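Local coordinates for protein cytochrome P450 (Novosphingobium aromaticivorans, PDB 3OFT) that belongs to the cytochrome P450 family of haem proteins and holds a protoporphyrin IX with iron in its interior, at residues A[24-29]-A[307-312]. Residues are numbered along the deposited sequence; the frame is centred on the assembly and turned at random.
Sequences QDYFAA and PSVLHN
Phe27 and Val309 bring the two backbones nearest, their CA atoms 7.0 Å apart, where the first turn of helix 26-31 faces the short helix 309-312. The CB of Val309 is directed toward segment 24-29 and comes obliquely to the Tyr26 ring, 4.2 Å from Tyr26 CE2. Val309 CG2 lies anti to the backbone N and comes in at the edge of the Phe27 ring, near its plane, 3.7 Å from Phe27 CD1. Val309 CG1 stands between the backbone N and the carbonyl carbon (chi1 66°), which turns it toward the Tyr26 hydroxyl, 4.2 Å from Tyr26 OH. The Tyr26 and Phe27 rings also touch each other, Tyr26 CD2 lying over the rim of one face of Phe27.

The polar link runs through a water. It lies in the plane of the Tyr26 ring at its edge, 2.8 Å from Tyr26 OH, and accepts from Val309 N at 3.0 Å. The water thus ties the backbone N-H of Val309 to the phenol hydroxyl, in a buried place. Asp25 is the N-cap of helix 26-31. Asp25 OD1 accepts from Ala28 N at 3.1 Å in a nearly straight bond (170°), with the N-H coming from above the carboxylate plane.

Around the contact, Trp30 packs on Val309 and meets the Tyr26 ring, while Tyr278 stands edge-to-face with Phe27. Strand 303-307 of the mixed sheet runs just before helix 309-312. The contact therefore seats an N-terminal helix near the end of a sheet strand, within the beta-rich part of the cytochrome P450 fold.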
loop_
_atom_site.group_PDB
_atom_site.type_symbol
_atom_site.label_atom_id
_atom_site.label_comp_id
_atom_site.label_asym_id
_atom_site.label_seq_id
_atom_site.Cartn_x
_atom_site.Cartn_y
_atom_site.Cartn_z
ATOM N N GLN A 24 2.452 13.895 13.771
ATOM C CA GLN A 24 3.841 13.785 14.220
ATOM C C GLN A 24 4.445 12.400 13.932
ATOM O O GLN A 24 5.590 12.328 13.512
ATOM C CB GLN A 24 4.025 14.140 15.716
ATOM C CG GLN A 24 3.005 15.162 16.345
ATOM C CD GLN A 24 2.589 16.314 15.435
ATOM O OE1 GLN A 24 3.376 16.822 14.632
ATOM N NE2 GLN A 24 1.342 16.727 15.561
ATOM N N ASP A 25 3.694 11.323 14.178
ATOM C CA ASP A 25 4.213 9.939 14.126
ATOM C C ASP A 25 2.997 9.010 13.932
ATOM O O ASP A 25 2.179 8.865 14.839
ATOM C CB ASP A 25 4.919 9.616 15.451
ATOM C CG ASP A 25 5.686 8.271 15.453
ATOM O OD1 ASP A 25 5.443 7.372 14.621
ATOM O OD2 ASP A 25 6.528 8.100 16.375
ATOM N N TYR A 26 2.858 8.464 12.726
ATOM C CA TYR A 26 1.744 7.545 12.371
ATOM C C TYR A 26 1.775 6.301 13.232
ATOM O O TYR A 26 0.734 5.883 13.729
ATOM C CB TYR A 26 1.749 7.193 10.852
ATOM C CG TYR A 26 0.879 5.999 10.474
ATOM C CD1 TYR A 26 -0.429 6.179 9.993
ATOM C CD2 TYR A 26 1.368 4.685 10.620
ATOM C CE1 TYR A 26 -1.245 5.082 9.704
ATOM C CE2 TYR A 26 0.564 3.580 10.313
ATOM C CZ TYR A 26 -0.726 3.783 9.837
ATOM O OH TYR A 26 -1.506 2.674 9.570
ATOM N N PHE A 27 2.970 5.736 13.427
ATOM C CA PHE A 27 3.211 4.507 14.170
ATOM C C PHE A 27 2.869 4.663 15.658
ATOM O O PHE A 27 2.112 3.872 16.218
ATOM C CB PHE A 27 4.668 4.064 13.922
ATOM C CG PHE A 27 4.997 3.982 12.451
ATOM C CD1 PHE A 27 4.467 2.945 11.695
ATOM C CD2 PHE A 27 5.701 5.017 11.799
ATOM C CE1 PHE A 27 4.718 2.870 10.308
ATOM C CE2 PHE A 27 5.924 4.969 10.405
ATOM C CZ PHE A 27 5.428 3.887 9.673
ATOM N N ALA A 28 3.392 5.713 16.282
ATOM C CA ALA A 28 3.066 5.946 17.681
ATOM C C ALA A 28 1.529 6.165 17.843
ATOM O O ALA A 28 0.929 5.686 18.815
ATOM C CB ALA A 28 3.841 7.160 18.196
ATOM N N ALA A 29 0.911 6.902 16.920
ATOM C CA ALA A 29 -0.553 7.185 17.004
ATOM C C ALA A 29 -1.420 5.912 17.063
ATOM O O ALA A 29 -2.358 5.827 17.857
ATOM C CB ALA A 29 -1.009 8.113 15.873
ATOM N N PRO A 307 -5.590 -2.747 11.095
ATOM C CA PRO A 307 -4.363 -2.043 10.829
ATOM C C PRO A 307 -3.158 -2.966 10.856
ATOM O O PRO A 307 -2.845 -3.542 11.883
ATOM C CB PRO A 307 -4.294 -1.021 11.952
ATOM C CG PRO A 307 -4.986 -1.694 13.106
ATOM C CD PRO A 307 -6.025 -2.600 12.500
ATOM N N SER A 308 -2.453 -3.071 9.739
ATOM C CA SER A 308 -1.262 -3.941 9.704
ATOM C C SER A 308 -0.183 -3.545 10.727
ATOM O O SER A 308 0.497 -4.433 11.242
ATOM C CB SER A 308 -0.654 -4.026 8.300
ATOM O OG SER A 308 -0.227 -2.737 7.883
ATOM N N VAL A 309 -0.069 -2.253 11.046
ATOM C CA VAL A 309 0.930 -1.764 12.011
ATOM C C VAL A 309 0.768 -2.458 13.382
ATOM O O VAL A 309 1.757 -2.717 14.045
ATOM C CB VAL A 309 0.916 -0.201 12.156
ATOM C CG1 VAL A 309 -0.407 0.271 12.776
ATOM C CG2 VAL A 309 2.152 0.322 12.989
ATOM N N LEU A 310 -0.461 -2.825 13.769
ATOM C CA LEU A 310 -0.693 -3.399 15.083
ATOM C C LEU A 310 -0.448 -4.915 15.111
ATOM O O LEU A 310 -0.516 -5.542 16.156
ATOM C CB LEU A 310 -2.123 -3.026 15.524
ATOM C CG LEU A 310 -2.261 -1.827 16.459
ATOM C CD1 LEU A 310 -1.005 -0.878 16.699
ATOM C CD2 LEU A 310 -3.608 -1.161 16.553
ATOM N N HIS A 311 -0.164 -5.525 13.964
ATOM C CA HIS A 311 0.522 -6.844 13.992
ATOM C C HIS A 311 2.037 -6.666 13.993
ATOM O O HIS A 311 2.721 -7.097 14.962
ATOM C CB HIS A 311 0.088 -7.734 12.810
ATOM C CG HIS A 311 0.734 -9.087 12.788
ATOM N ND1 HIS A 311 0.762 -9.929 13.879
ATOM C CD2 HIS A 311 1.360 -9.746 11.792
ATOM C CE1 HIS A 311 1.401 -11.042 13.560
ATOM N NE2 HIS A 311 1.755 -10.962 12.296
ATOM N N ASN A 312 2.577 -6.061 12.928
ATOM C CA ASN A 312 4.041 -5.918 12.797
ATOM C C ASN A 312 4.746 -5.287 13.977
ATOM O O ASN A 312 5.833 -5.731 14.339
ATOM C CB ASN A 312 4.435 -5.125 11.579
ATOM C CG ASN A 312 4.088 -5.833 10.289
ATOM O OD1 ASN A 312 3.149 -6.643 10.230
ATOM N ND2 ASN A 312 4.846 -5.531 9.244
HETATM O O HOH W 1 -1.615 -0.079 9.574
#